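Local coordinates for putative nucleoprotein (Infectious salmon anemia virus, PDB 4EWC) that encapsidates the negative-strand viral RNA, protecting it from nucleases and forming the ribonucleoprotein that serves as template for transcription and replication, at residues N462-S467 with S495-E500; V568-V573 with I581-V586; F436-A441 with Q490-S495; I391-S396 with K421-A426; D272-P277 with R442-V447. One frame throughout, in Å; residues are numbered along the deposited sequence.

Contact 1 (N462-S467 with S495-E500); sequences NAVPGS and SNVRYE
Ala463 and Arg498 make the one hydrogen bond between these segments: Arg498 N donates to Ala463 O at 2.9 Å. The bond is bent, with 146° at the hydrogen. Two CA-H...O contacts run beside it. Val497 CA approaches Ala463 O at 3.4 Å, and Ala463 CA approaches Arg498 O at 3.5 Å, so Ala463 meets the extended chain through both its CA and its carbonyl.

Van der Waals contacts surround it, most of them side-chain carbons lying against carbonyl oxygens. Val497 CG2, anti to its backbone N (CG1 has chi1 80°), turns to Ala463 O and, at 4.2 Å, to Val464 CG2. Pro465 brings CG and CD up to the other backbone, CG lying 3.3 Å from Asn496 O. Arg498 runs its aliphatic part past the end of the helix, CB being 3.4 Å from Asn462 O.

Among the polar groups, Asn462 ND2 is held by Asp458 O within its own helix. Val464 O accepts from both Ser467 N and Ser467 OG, which fastens the type II turn Val464-Ser467, with Gly466 at its third position. Pro465 O in that turn is taken by Arg442 of helix 438-449. The arrangement is a helix C-terminus, 457-463, that breaks into a beta turn and is met by an extended segment leading into strand 499-500 of the antiparallel sheet.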
# COMPACT_ATOMS: atom_id res chain seq x y z
N ASN A 462 -3.29 7.36 4.98
CA ASN A 462 -2.57 8.34 5.79
C ASN A 462 -3.37 9.61 6.12
O ASN A 462 -3.09 10.28 7.11
CB ASN A 462 -1.23 8.71 5.16
CG ASN A 462 -0.24 7.58 5.24
OD1 ASN A 462 0.67 7.60 6.08
ND2 ASN A 462 -0.41 6.59 4.38
N ALA A 463 -4.34 9.94 5.27
CA ALA A 463 -5.11 11.16 5.47
C ALA A 463 -6.01 11.03 6.70
O ALA A 463 -6.02 11.91 7.55
CB ALA A 463 -5.91 11.49 4.23
N VAL A 464 -6.77 9.95 6.78
CA VAL A 464 -7.60 9.68 7.94
C VAL A 464 -7.26 8.30 8.43
O VAL A 464 -7.82 7.32 7.92
CB VAL A 464 -9.09 9.71 7.62
CG1 VAL A 464 -9.91 9.42 8.87
CG2 VAL A 464 -9.49 11.05 7.04
N PRO A 465 -6.35 8.20 9.41
CA PRO A 465 -5.85 6.89 9.85
C PRO A 465 -7.01 5.99 10.21
O PRO A 465 -8.03 6.47 10.74
CB PRO A 465 -5.03 7.21 11.09
CG PRO A 465 -4.63 8.61 10.92
CD PRO A 465 -5.81 9.28 10.25
N GLY A 466 -6.86 4.70 9.94
CA GLY A 466 -7.84 3.73 10.39
C GLY A 466 -8.97 3.54 9.40
O GLY A 466 -9.84 2.70 9.60
N SER A 467 -8.98 4.33 8.33
CA SER A 467 -10.01 4.15 7.33
C SER A 467 -9.74 2.87 6.53
O SER A 467 -8.60 2.37 6.49
CB SER A 467 -10.10 5.36 6.40
OG SER A 467 -8.86 5.59 5.77
N SER A 495 -8.15 13.63 15.34
CA SER A 495 -6.76 14.02 15.56
C SER A 495 -5.95 13.01 14.75
O SER A 495 -6.51 12.04 14.22
CB SER A 495 -6.40 13.97 17.04
OG SER A 495 -6.98 12.86 17.70
N ASN A 496 -4.66 13.25 14.60
CA ASN A 496 -3.84 12.38 13.76
C ASN A 496 -4.22 12.39 12.27
O ASN A 496 -3.57 11.74 11.45
CB ASN A 496 -3.78 10.95 14.30
CG ASN A 496 -3.57 10.91 15.80
OD1 ASN A 496 -3.10 11.89 16.39
ND2 ASN A 496 -3.92 9.80 16.43
N VAL A 497 -5.26 13.14 11.93
CA VAL A 497 -5.59 13.41 10.53
C VAL A 497 -4.39 14.08 9.84
O VAL A 497 -3.52 14.62 10.50
CB VAL A 497 -6.84 14.31 10.44
CG1 VAL A 497 -6.46 15.75 10.66
CG2 VAL A 497 -7.55 14.15 9.11
N ARG A 498 -4.31 14.01 8.51
CA ARG A 498 -3.16 14.54 7.76
C ARG A 498 -3.51 15.01 6.36
O ARG A 498 -4.48 14.56 5.76
CB ARG A 498 -2.07 13.48 7.65
CG ARG A 498 -1.10 13.45 8.80
CD ARG A 498 -0.04 12.44 8.51
NE ARG A 498 1.24 12.81 9.10
CZ ARG A 498 2.34 12.08 9.01
NH1 ARG A 498 2.32 10.91 8.36
NH2 ARG A 498 3.47 12.52 9.59
N TYR A 499 -2.69 15.91 5.82
CA TYR A 499 -2.90 16.37 4.44
C TYR A 499 -1.64 16.19 3.61
O TYR A 499 -0.53 16.20 4.14
CB TYR A 499 -3.41 17.84 4.41
CG TYR A 499 -2.36 18.87 4.76
CD1 TYR A 499 -1.56 19.40 3.77
CD2 TYR A 499 -2.18 19.29 6.07
CE1 TYR A 499 -0.59 20.32 4.06
CE2 TYR A 499 -1.21 20.23 6.38
CZ TYR A 499 -0.41 20.74 5.36
OH TYR A 499 0.56 21.67 5.62
N GLU A 500 -1.80 16.00 2.30
CA GLU A 500 -0.65 15.84 1.41
C GLU A 500 -0.00 17.19 1.08
O GLU A 500 -0.69 18.14 0.68
CB GLU A 500 -1.06 15.12 0.11
CG GLU A 500 0.02 15.14 -0.98
CD GLU A 500 -0.35 14.31 -2.22
OE1 GLU A 500 -1.53 14.26 -2.61
OE2 GLU A 500 0.56 13.70 -2.81

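Contact 2 (V568-V573 with I581-V586); sequences VKTFMV and IVISGV
Thr570 and Ile581 face each other as an antiparallel hydrogen-bonded pair, and both of their bonds are close to straight: Thr570 N to Ile581 O at 2.7 Å, and Ile581 N to Thr570 O at 2.7 Å. Lys569 and Val582 form the neighbouring non-hydrogen-bonded pair. Beyond it the pairing is looser. Ile583 N still reaches Val568 O at 2.8 Å, but bent to 143°, and a water completes this end by donating to Ile583 O and accepting from Val568 N.

On the face that carries Thr570, Ile581 and Ile583 the side chains interlock. Thr570 CG2 sits between the two isoleucines, 3.7 Å from Ile581 CG1 and 3.6 Å from Ile583 CD1. Ile581 holds CG1 between its backbone N and carbonyl carbon (chi1 69°), the crowded position, which brings that branch over to the threonine. Farther along, the selenomethionine Met572 bends at chi2 and chi3 and crosses Ile581 at about a right angle, its CE 3.9 Å from Ile581 CD1.

The second shell comes from three directions. Thr570 OG1 is hydrogen-bonded to Glu500 OE2 on the adjoining strand, while Asp458 and Asn462 of helix 457-463 pack on Ile581. From the second subunit, Tyr470 OH bonds to Val582 N, bringing the outer strand to the dimer contact. All this is a beta hairpin, 568-574 with 577-583, whose first strand is the middle one of a three-stranded antiparallel sheet bordered by strand 499-500.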
# COMPACT_ATOMS: atom_id res chain seq x y z
N VAL A 568 7.00 6.59 -6.91
CA VAL A 568 6.55 7.96 -6.67
C VAL A 568 6.30 8.20 -5.19
O VAL A 568 5.50 7.51 -4.55
CB VAL A 568 5.23 8.24 -7.40
CG1 VAL A 568 4.80 9.67 -7.16
CG2 VAL A 568 5.37 7.92 -8.88
N LYS A 569 6.97 9.19 -4.62
CA LYS A 569 6.76 9.45 -3.21
C LYS A 569 6.18 10.82 -2.92
O LYS A 569 6.30 11.74 -3.72
CB LYS A 569 8.04 9.19 -2.40
CG LYS A 569 9.09 10.25 -2.49
CD LYS A 569 10.09 10.02 -1.36
CE LYS A 569 11.32 10.89 -1.51
NZ LYS A 569 12.22 10.72 -0.33
N THR A 570 5.52 10.93 -1.78
CA THR A 570 4.85 12.18 -1.42
C THR A 570 4.83 12.36 0.11
O THR A 570 5.03 11.42 0.86
CB THR A 570 3.44 12.24 -2.06
OG1 THR A 570 2.88 13.55 -1.89
CG2 THR A 570 2.51 11.19 -1.50
N PHE A 571 4.64 13.58 0.57
CA PHE A 571 4.71 13.84 2.00
C PHE A 571 3.35 14.07 2.59
O PHE A 571 2.55 14.83 2.05
CB PHE A 571 5.64 15.03 2.27
CG PHE A 571 7.08 14.75 1.97
CD1 PHE A 571 7.57 14.88 0.68
CD2 PHE A 571 7.94 14.33 2.96
CE1 PHE A 571 8.90 14.60 0.39
CE2 PHE A 571 9.28 14.05 2.68
CZ PHE A 571 9.75 14.18 1.40
N MSE A 572 3.07 13.38 3.69
CA MSE A 572 1.87 13.64 4.49
C MSE A 572 2.28 14.54 5.67
O MSE A 572 3.25 14.26 6.38
CB MSE A 572 1.27 12.35 5.00
CG MSE A 572 0.92 11.34 3.90
SE MSE A 572 -0.37 12.13 2.62
CE MSE A 572 0.77 12.19 1.09
N VAL A 573 1.52 15.61 5.88
CA VAL A 573 1.89 16.64 6.83
C VAL A 573 0.99 16.62 8.06
O VAL A 573 -0.24 16.70 7.94
CB VAL A 573 1.90 18.04 6.14
CG1 VAL A 573 2.14 19.13 7.11
CG2 VAL A 573 2.96 18.08 5.05
N ILE A 581 5.58 9.12 2.17
CA ILE A 581 4.97 7.83 1.80
C ILE A 581 5.14 7.62 0.31
O ILE A 581 5.40 8.57 -0.42
CB ILE A 581 3.46 7.74 2.14
CG1 ILE A 581 2.63 8.67 1.26
CG2 ILE A 581 3.20 7.99 3.63
CD1 ILE A 581 1.17 8.32 1.19
N VAL A 582 4.98 6.37 -0.13
CA VAL A 582 4.99 6.03 -1.55
C VAL A 582 3.57 5.87 -2.10
O VAL A 582 2.76 5.12 -1.56
CB VAL A 582 5.73 4.69 -1.82
CG1 VAL A 582 5.38 4.15 -3.21
CG2 VAL A 582 7.22 4.85 -1.66
N ILE A 583 3.27 6.55 -3.19
CA ILE A 583 2.01 6.28 -3.87
C ILE A 583 2.21 5.02 -4.72
O ILE A 583 2.90 5.05 -5.75
CB ILE A 583 1.56 7.49 -4.73
CG1 ILE A 583 1.48 8.73 -3.87
CG2 ILE A 583 0.21 7.24 -5.38
CD1 ILE A 583 1.42 10.02 -4.67
N SER A 584 1.63 3.92 -4.26
CA SER A 584 1.86 2.60 -4.85
C SER A 584 1.18 2.40 -6.18
O SER A 584 1.67 1.66 -7.03
CB SER A 584 1.39 1.50 -3.90
OG SER A 584 0.03 1.69 -3.55
N GLY A 585 0.04 3.05 -6.35
CA GLY A 585 -0.77 2.86 -7.53
C GLY A 585 -2.04 2.12 -7.16
O GLY A 585 -3.02 2.15 -7.91
N VAL A 586 -2.04 1.45 -6.01
CA VAL A 586 -3.26 0.81 -5.55
C VAL A 586 -4.25 1.89 -5.14
O VAL A 586 -3.87 2.92 -4.58
CB VAL A 586 -3.02 -0.15 -4.34
CG1 VAL A 586 -4.34 -0.71 -3.82
CG2 VAL A 586 -2.13 -1.29 -4.76
O HOH W 1 5.04 4.52 -7.19

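Contact 3 (F436-A441 with Q490-S495); sequences FTMSVA and QGLRLS
Met438 and Leu492 carry this contact, in which the first turn of helix 438-449 packs on the end of a two-stranded antiparallel sheet, 429-432 with 488-491. Met438, a selenomethionine, sets CG anti to its backbone N (chi1 174°) and then bends at chi2 and chi3. SE therefore lies beside the leucine and CE turns on toward the strand. The two side chains cross obliquely, SE being 3.8 Å from Leu492 CD1.

The terminal CE reaches two further groups of the strand. It is 3.2 Å from Gly491 O and 3.8 Å from Gln490 CG. The Gln490 and Met438 side chains pass each other at a slant, with CG the nearest glutamine atom and OE1 only slightly farther from CE. The contact holds without a hydrogen bond from one segment to the other.

Val430 of the partner strand touches Met438, Ala441 and Leu492 and closes the group from the sheet side. Farther on, Arg493 O is bonded to Arg442 NH1 of the same helix, which ties down the chain after the strand. At the helix start, Thr437 occupies the N-cap position, and its OG1 shares a hydrogen bond of 3.1 Å with Ser439 OG in which either may donate. One turn up from Met438, Ala441 CB meets the other branch of the leucine, Leu492 CD2, at 4.2 Å.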
# COMPACT_ATOMS: atom_id res chain seq x y z
N PHE A 436 -22.31 -0.00 7.82
CA PHE A 436 -21.64 1.28 7.81
C PHE A 436 -20.82 1.41 9.10
O PHE A 436 -21.27 2.04 10.05
CB PHE A 436 -22.69 2.39 7.72
CG PHE A 436 -22.14 3.72 7.27
CD1 PHE A 436 -21.60 4.63 8.19
CD2 PHE A 436 -22.16 4.07 5.93
CE1 PHE A 436 -21.08 5.86 7.76
CE2 PHE A 436 -21.63 5.30 5.49
CZ PHE A 436 -21.10 6.19 6.41
N THR A 437 -19.63 0.81 9.11
CA THR A 437 -18.79 0.78 10.31
C THR A 437 -17.96 2.05 10.46
O THR A 437 -17.99 2.93 9.60
CB THR A 437 -17.81 -0.41 10.30
OG1 THR A 437 -16.77 -0.18 9.35
CG2 THR A 437 -18.53 -1.70 9.95
N MSE A 438 -17.20 2.12 11.55
CA MSE A 438 -16.40 3.30 11.81
C MSE A 438 -15.34 3.46 10.73
O MSE A 438 -15.07 4.58 10.28
CB MSE A 438 -15.77 3.23 13.21
CG MSE A 438 -14.80 4.37 13.50
SE MSE A 438 -15.68 6.14 13.58
CE MSE A 438 -16.72 5.92 15.20
N SER A 439 -14.74 2.36 10.32
CA SER A 439 -13.70 2.42 9.30
C SER A 439 -14.28 2.79 7.94
O SER A 439 -13.60 3.39 7.11
CB SER A 439 -12.96 1.09 9.22
OG SER A 439 -13.80 0.13 8.67
N VAL A 440 -15.54 2.43 7.70
CA VAL A 440 -16.25 2.90 6.51
C VAL A 440 -16.45 4.41 6.57
O VAL A 440 -16.14 5.13 5.61
CB VAL A 440 -17.63 2.24 6.37
CG1 VAL A 440 -18.41 2.86 5.21
CG2 VAL A 440 -17.48 0.75 6.16
N ALA A 441 -16.95 4.90 7.70
CA ALA A 441 -17.19 6.32 7.89
C ALA A 441 -15.90 7.11 7.72
O ALA A 441 -15.89 8.15 7.06
CB ALA A 441 -17.83 6.60 9.25
N GLN A 490 -21.44 7.14 17.97
CA GLN A 490 -20.22 7.34 18.73
C GLN A 490 -19.33 8.38 18.08
O GLN A 490 -19.64 8.92 17.03
CB GLN A 490 -19.46 6.04 18.94
CG GLN A 490 -19.44 5.14 17.73
CD GLN A 490 -18.94 3.76 18.09
OE1 GLN A 490 -18.62 2.95 17.23
NE2 GLN A 490 -18.88 3.49 19.39
N GLY A 491 -18.23 8.68 18.77
CA GLY A 491 -17.37 9.78 18.39
C GLY A 491 -16.49 9.48 17.20
O GLY A 491 -15.90 8.40 17.10
N LEU A 492 -16.40 10.45 16.30
CA LEU A 492 -15.52 10.34 15.15
C LEU A 492 -14.31 11.23 15.37
O LEU A 492 -14.23 12.33 14.82
CB LEU A 492 -16.26 10.76 13.88
CG LEU A 492 -15.61 10.48 12.52
CD1 LEU A 492 -14.39 9.59 12.64
CD2 LEU A 492 -16.63 9.88 11.56
N ARG A 493 -13.37 10.75 16.17
CA ARG A 493 -12.17 11.51 16.49
C ARG A 493 -11.29 11.65 15.26
O ARG A 493 -11.09 10.69 14.53
CB ARG A 493 -11.40 10.84 17.63
N LEU A 494 -10.76 12.85 15.05
CA LEU A 494 -9.99 13.12 13.85
C LEU A 494 -8.71 13.88 14.17
O LEU A 494 -8.25 14.69 13.38
CB LEU A 494 -10.80 13.93 12.85
CG LEU A 494 -11.99 13.31 12.14
CD1 LEU A 494 -12.67 14.33 11.22
CD2 LEU A 494 -11.54 12.08 11.33
N SER A 495 -8.15 13.63 15.34
CA SER A 495 -6.76 14.02 15.56
C SER A 495 -5.95 13.01 14.75
O SER A 495 -6.51 12.04 14.22
CB SER A 495 -6.40 13.97 17.04
OG SER A 495 -6.98 12.86 17.70

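Contact 4 (I391-S396 with K421-A426); sequences IPPISS and KICREA
Pro392 and Pro393, two consecutive prolines, precede helix 394-402, and they pack against Ile422 and Cys423 in the last turn of helix 417-425. This is a helix start set beside a helix end. Pro392 takes the larger part: its ring and the isoleucine slant across each other, and CG is met by both isoleucine methyls, Ile422 CG2 at 3.6 Å and Ile422 CD1 at 3.8 Å. Ile422 puts CG1 beside its backbone N (chi1 -71°), which leaves CG2 anti to that N and facing the proline.

Cys423 touches both rings. Its SG is 3.8 Å from Pro393 CD and 4.0 Å from Pro392 CB, so the sulfur bridges the two prolines where their rings adjoin. Pro393 stands at the N-cap position of its helix.

One turn further, Ser396 faces the end of the second helix through backbone and CB. Its O is 3.8 Å from Ala426 CB, and its CB is 4.3 Å from Ala426 CB. Ala426 is the first residue there to leave helical angles.

Helix 438-449 also packs here, with Val445 on Pro393 and Met449 on Cys423, while Leu397 joins Pro392 and Ile422. Across the two segments every contact is van der Waals and none is a hydrogen bond. The junction of these helices thus rests on shape and on burial of carbon and sulfur, with the proline nitrogens having no N-H to satisfy.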
# COMPACT_ATOMS: atom_id res chain seq x y z
N ILE A 391 -11.88 20.79 2.38
CA ILE A 391 -12.60 21.22 3.56
C ILE A 391 -12.84 20.06 4.49
O ILE A 391 -12.96 18.91 4.05
CB ILE A 391 -13.96 21.90 3.24
CG1 ILE A 391 -14.87 20.96 2.44
CG2 ILE A 391 -13.74 23.27 2.61
CD1 ILE A 391 -16.28 21.51 2.22
N PRO A 392 -12.92 20.35 5.80
CA PRO A 392 -13.28 19.34 6.82
C PRO A 392 -14.71 18.88 6.60
O PRO A 392 -15.42 19.50 5.82
CB PRO A 392 -13.19 20.13 8.13
CG PRO A 392 -13.49 21.56 7.72
CD PRO A 392 -12.81 21.70 6.40
N PRO A 393 -15.12 17.81 7.27
CA PRO A 393 -16.53 17.41 7.25
C PRO A 393 -17.48 18.57 7.58
O PRO A 393 -17.18 19.42 8.44
CB PRO A 393 -16.62 16.37 8.37
CG PRO A 393 -15.26 15.73 8.33
CD PRO A 393 -14.27 16.80 7.89
N ILE A 394 -18.62 18.57 6.90
CA ILE A 394 -19.63 19.61 7.01
C ILE A 394 -20.00 19.92 8.46
O ILE A 394 -19.87 21.05 8.91
CB ILE A 394 -20.89 19.23 6.19
CG1 ILE A 394 -20.53 19.17 4.71
CG2 ILE A 394 -22.01 20.22 6.41
CD1 ILE A 394 -19.93 20.47 4.19
N SER A 395 -20.43 18.88 9.17
CA SER A 395 -20.78 19.01 10.59
C SER A 395 -19.66 19.63 11.41
O SER A 395 -19.89 20.57 12.17
CB SER A 395 -21.18 17.67 11.19
OG SER A 395 -22.49 17.33 10.79
N SER A 396 -18.45 19.11 11.23
CA SER A 396 -17.27 19.65 11.89
C SER A 396 -17.18 21.14 11.64
O SER A 396 -16.97 21.93 12.55
CB SER A 396 -16.01 18.95 11.39
OG SER A 396 -15.97 17.60 11.83
N LYS A 421 -6.87 21.40 10.76
CA LYS A 421 -6.99 22.18 11.99
C LYS A 421 -8.40 22.17 12.52
O LYS A 421 -8.60 22.07 13.72
CB LYS A 421 -6.57 23.62 11.77
CG LYS A 421 -5.08 23.85 11.79
CD LYS A 421 -4.79 25.30 11.48
CE LYS A 421 -3.32 25.54 11.16
NZ LYS A 421 -3.13 26.97 10.77
N ILE A 422 -9.37 22.26 11.62
CA ILE A 422 -10.77 22.19 12.05
C ILE A 422 -11.11 20.78 12.51
O ILE A 422 -11.80 20.59 13.52
CB ILE A 422 -11.72 22.66 10.94
CG1 ILE A 422 -11.60 24.17 10.77
CG2 ILE A 422 -13.17 22.28 11.25
CD1 ILE A 422 -12.33 24.69 9.58
N CYS A 423 -10.59 19.79 11.77
CA CYS A 423 -10.78 18.38 12.10
C CYS A 423 -10.32 18.06 13.51
O CYS A 423 -11.08 17.49 14.29
CB CYS A 423 -10.04 17.47 11.13
SG CYS A 423 -10.82 17.25 9.50
N ARG A 424 -9.08 18.40 13.83
CA ARG A 424 -8.55 18.13 15.16
C ARG A 424 -9.36 18.85 16.25
O ARG A 424 -9.59 18.29 17.33
CB ARG A 424 -7.07 18.50 15.24
CG ARG A 424 -6.19 17.77 14.25
CD ARG A 424 -4.72 18.05 14.45
NE ARG A 424 -3.96 17.60 13.30
CZ ARG A 424 -3.66 18.38 12.26
NH1 ARG A 424 -4.05 19.65 12.24
NH2 ARG A 424 -2.97 17.89 11.24
N GLU A 425 -9.82 20.06 15.94
CA GLU A 425 -10.51 20.90 16.93
C GLU A 425 -11.93 20.44 17.28
O GLU A 425 -12.23 20.21 18.45
CB GLU A 425 -10.54 22.37 16.47
CG GLU A 425 -10.73 23.38 17.61
CD GLU A 425 -12.16 23.45 18.18
OE1 GLU A 425 -13.15 23.29 17.41
OE2 GLU A 425 -12.29 23.69 19.41
N ALA A 426 -12.81 20.34 16.29
CA ALA A 426 -14.19 19.96 16.56
C ALA A 426 -14.30 18.51 17.04
O ALA A 426 -13.37 17.70 16.92
CB ALA A 426 -15.07 20.20 15.36

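Contact 5 (D272-P277 with R442-V447); sequences DQLFAP and RTCVAV
Leu274 reaches across to Thr443 and its neighbours on helix 438-449. Its CB points at that helix without approaching closely. CG follows anti to the backbone N (chi1 179°), which carries it away from that nitrogen. The branch that does the touching is CD2, which enters among three residues of the facing helix. It comes nearest to Thr443 CG2, at 3.5 Å, with the two side chains at about a right angle. Cys444 SG lies 4.3 Å from Leu274 CD2, and Val447 CG2, one turn on from Thr443, lies 4.5 Å from it. The leucine tip thus reaches residues of two successive turns.

Phe275, next in sequence, adds a sulfur-aromatic contact. Cys444 SG is 4.0 Å from Phe275 CE2 and 5.2 Å from the ring centroid, 71° off the ring normal, an oblique approach. The same sulfur therefore touches both Leu274 and Phe275.

The polar groups nearby are engaged in other directions. Thr443 turns its methyl to the leucine, while OG1 has two carbonyl partners, Glu468 O, the stronger, and Ser439 O, which must share its single proton. Behind the leucine, Gln273 NE2 reaches Pro277 O at 3.2 Å, a nearly straight bond of 173° that spans the end of the short, weakly bonded helix 272-275.

The contact is buried, its centre about 7 Å from the centre of the chain. Trp174 of helix 174-188 packs on Cys444 and Val445, a salt bridge joins Asp272 to Arg182 of that helix, and Ile460 of helix 457-463 lies against Ala446 and Val447.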
# COMPACT_ATOMS: atom_id res chain seq x y z
N ASP A 272 -20.30 9.50 -2.43
CA ASP A 272 -21.18 8.65 -3.24
C ASP A 272 -20.43 7.89 -4.30
O ASP A 272 -20.76 6.75 -4.62
CB ASP A 272 -22.28 9.46 -3.89
CG ASP A 272 -23.05 10.31 -2.90
OD1 ASP A 272 -22.96 10.05 -1.66
OD2 ASP A 272 -23.75 11.24 -3.35
N GLN A 273 -19.41 8.52 -4.87
CA GLN A 273 -18.65 7.83 -5.91
C GLN A 273 -17.80 6.72 -5.33
O GLN A 273 -17.28 5.90 -6.06
CB GLN A 273 -17.81 8.81 -6.72
CG GLN A 273 -18.53 9.30 -7.94
CD GLN A 273 -17.67 10.24 -8.73
OE1 GLN A 273 -17.48 11.39 -8.35
NE2 GLN A 273 -17.12 9.74 -9.84
N LEU A 274 -17.65 6.71 -4.01
CA LEU A 274 -17.05 5.56 -3.35
C LEU A 274 -17.99 4.36 -3.55
O LEU A 274 -17.56 3.26 -3.89
CB LEU A 274 -16.84 5.83 -1.87
CG LEU A 274 -16.24 4.70 -1.04
CD1 LEU A 274 -15.10 4.08 -1.77
CD2 LEU A 274 -15.75 5.26 0.28
N PHE A 275 -19.28 4.60 -3.38
CA PHE A 275 -20.26 3.53 -3.49
C PHE A 275 -20.69 3.23 -4.90
O PHE A 275 -20.96 2.07 -5.23
CB PHE A 275 -21.46 3.77 -2.57
CG PHE A 275 -21.11 3.68 -1.12
CD1 PHE A 275 -20.92 2.44 -0.54
CD2 PHE A 275 -20.91 4.82 -0.36
CE1 PHE A 275 -20.57 2.34 0.77
CE2 PHE A 275 -20.55 4.73 0.95
CZ PHE A 275 -20.39 3.47 1.52
N ALA A 276 -20.75 4.25 -5.75
CA ALA A 276 -21.06 4.02 -7.16
C ALA A 276 -20.22 4.92 -8.06
O ALA A 276 -20.67 5.99 -8.48
CB ALA A 276 -22.57 4.21 -7.41
N PRO A 277 -18.98 4.50 -8.34
CA PRO A 277 -17.93 5.24 -9.06
C PRO A 277 -18.39 5.78 -10.41
O PRO A 277 -17.90 6.83 -10.83
CB PRO A 277 -16.85 4.18 -9.31
CG PRO A 277 -17.08 3.17 -8.33
CD PRO A 277 -18.50 3.17 -7.92
N ARG A 442 -14.81 6.60 8.30
CA ARG A 442 -13.50 7.26 8.15
C ARG A 442 -13.05 7.35 6.69
O ARG A 442 -12.46 8.35 6.26
CB ARG A 442 -12.46 6.57 9.03
CG ARG A 442 -12.79 6.72 10.51
CD ARG A 442 -11.82 5.99 11.41
NE ARG A 442 -10.59 6.75 11.58
CZ ARG A 442 -10.45 7.77 12.42
NH1 ARG A 442 -11.47 8.15 13.18
NH2 ARG A 442 -9.29 8.41 12.49
N THR A 443 -13.35 6.31 5.91
CA THR A 443 -13.07 6.32 4.48
C THR A 443 -13.91 7.38 3.75
O THR A 443 -13.44 7.99 2.80
CB THR A 443 -13.27 4.91 3.83
OG1 THR A 443 -12.42 3.94 4.46
CG2 THR A 443 -12.95 4.93 2.37
N CYS A 444 -15.14 7.59 4.20
CA CYS A 444 -16.04 8.54 3.58
C CYS A 444 -15.61 9.99 3.83
O CYS A 444 -15.83 10.88 3.00
CB CYS A 444 -17.46 8.32 4.10
SG CYS A 444 -18.21 6.92 3.34
N VAL A 445 -15.02 10.19 5.00
CA VAL A 445 -14.46 11.45 5.40
C VAL A 445 -13.21 11.72 4.57
O VAL A 445 -13.06 12.81 4.01
CB VAL A 445 -14.14 11.41 6.92
CG1 VAL A 445 -13.15 12.53 7.33
CG2 VAL A 445 -15.41 11.51 7.72
N ALA A 446 -12.31 10.74 4.51
CA ALA A 446 -11.07 10.85 3.77
C ALA A 446 -11.36 11.25 2.34
O ALA A 446 -10.79 12.22 1.82
CB ALA A 446 -10.33 9.53 3.79
N VAL A 447 -12.25 10.50 1.71
CA VAL A 447 -12.61 10.75 0.33
C VAL A 447 -13.15 12.19 0.10
O VAL A 447 -12.75 12.84 -0.84
CB VAL A 447 -13.55 9.63 -0.21
CG1 VAL A 447 -14.43 10.12 -1.35
CG2 VAL A 447 -12.72 8.43 -0.63

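From the N terminus, contact 5 opens first, at 272-277, and closes the longest loop when helix 438-449 arrives. Contact 4 opens and shuts inside that loop, pairing the start of helix 394-402 with the end of helix 417-425. Contact 3 begins at 436-441, before contact 5 has closed, so the two cross on a common helix. Contact 1 starts at 462-467 and crosses contact 3 in turn; both finish on one run of chain and share Ser495. Contact 2 follows in series as a local hairpin, joined to contact 1 through neighbouring strands 499-500 and 568-574. Together they tie helices 394-402, 417-425, 438-449 and 457-463 to the two small sheets of this region.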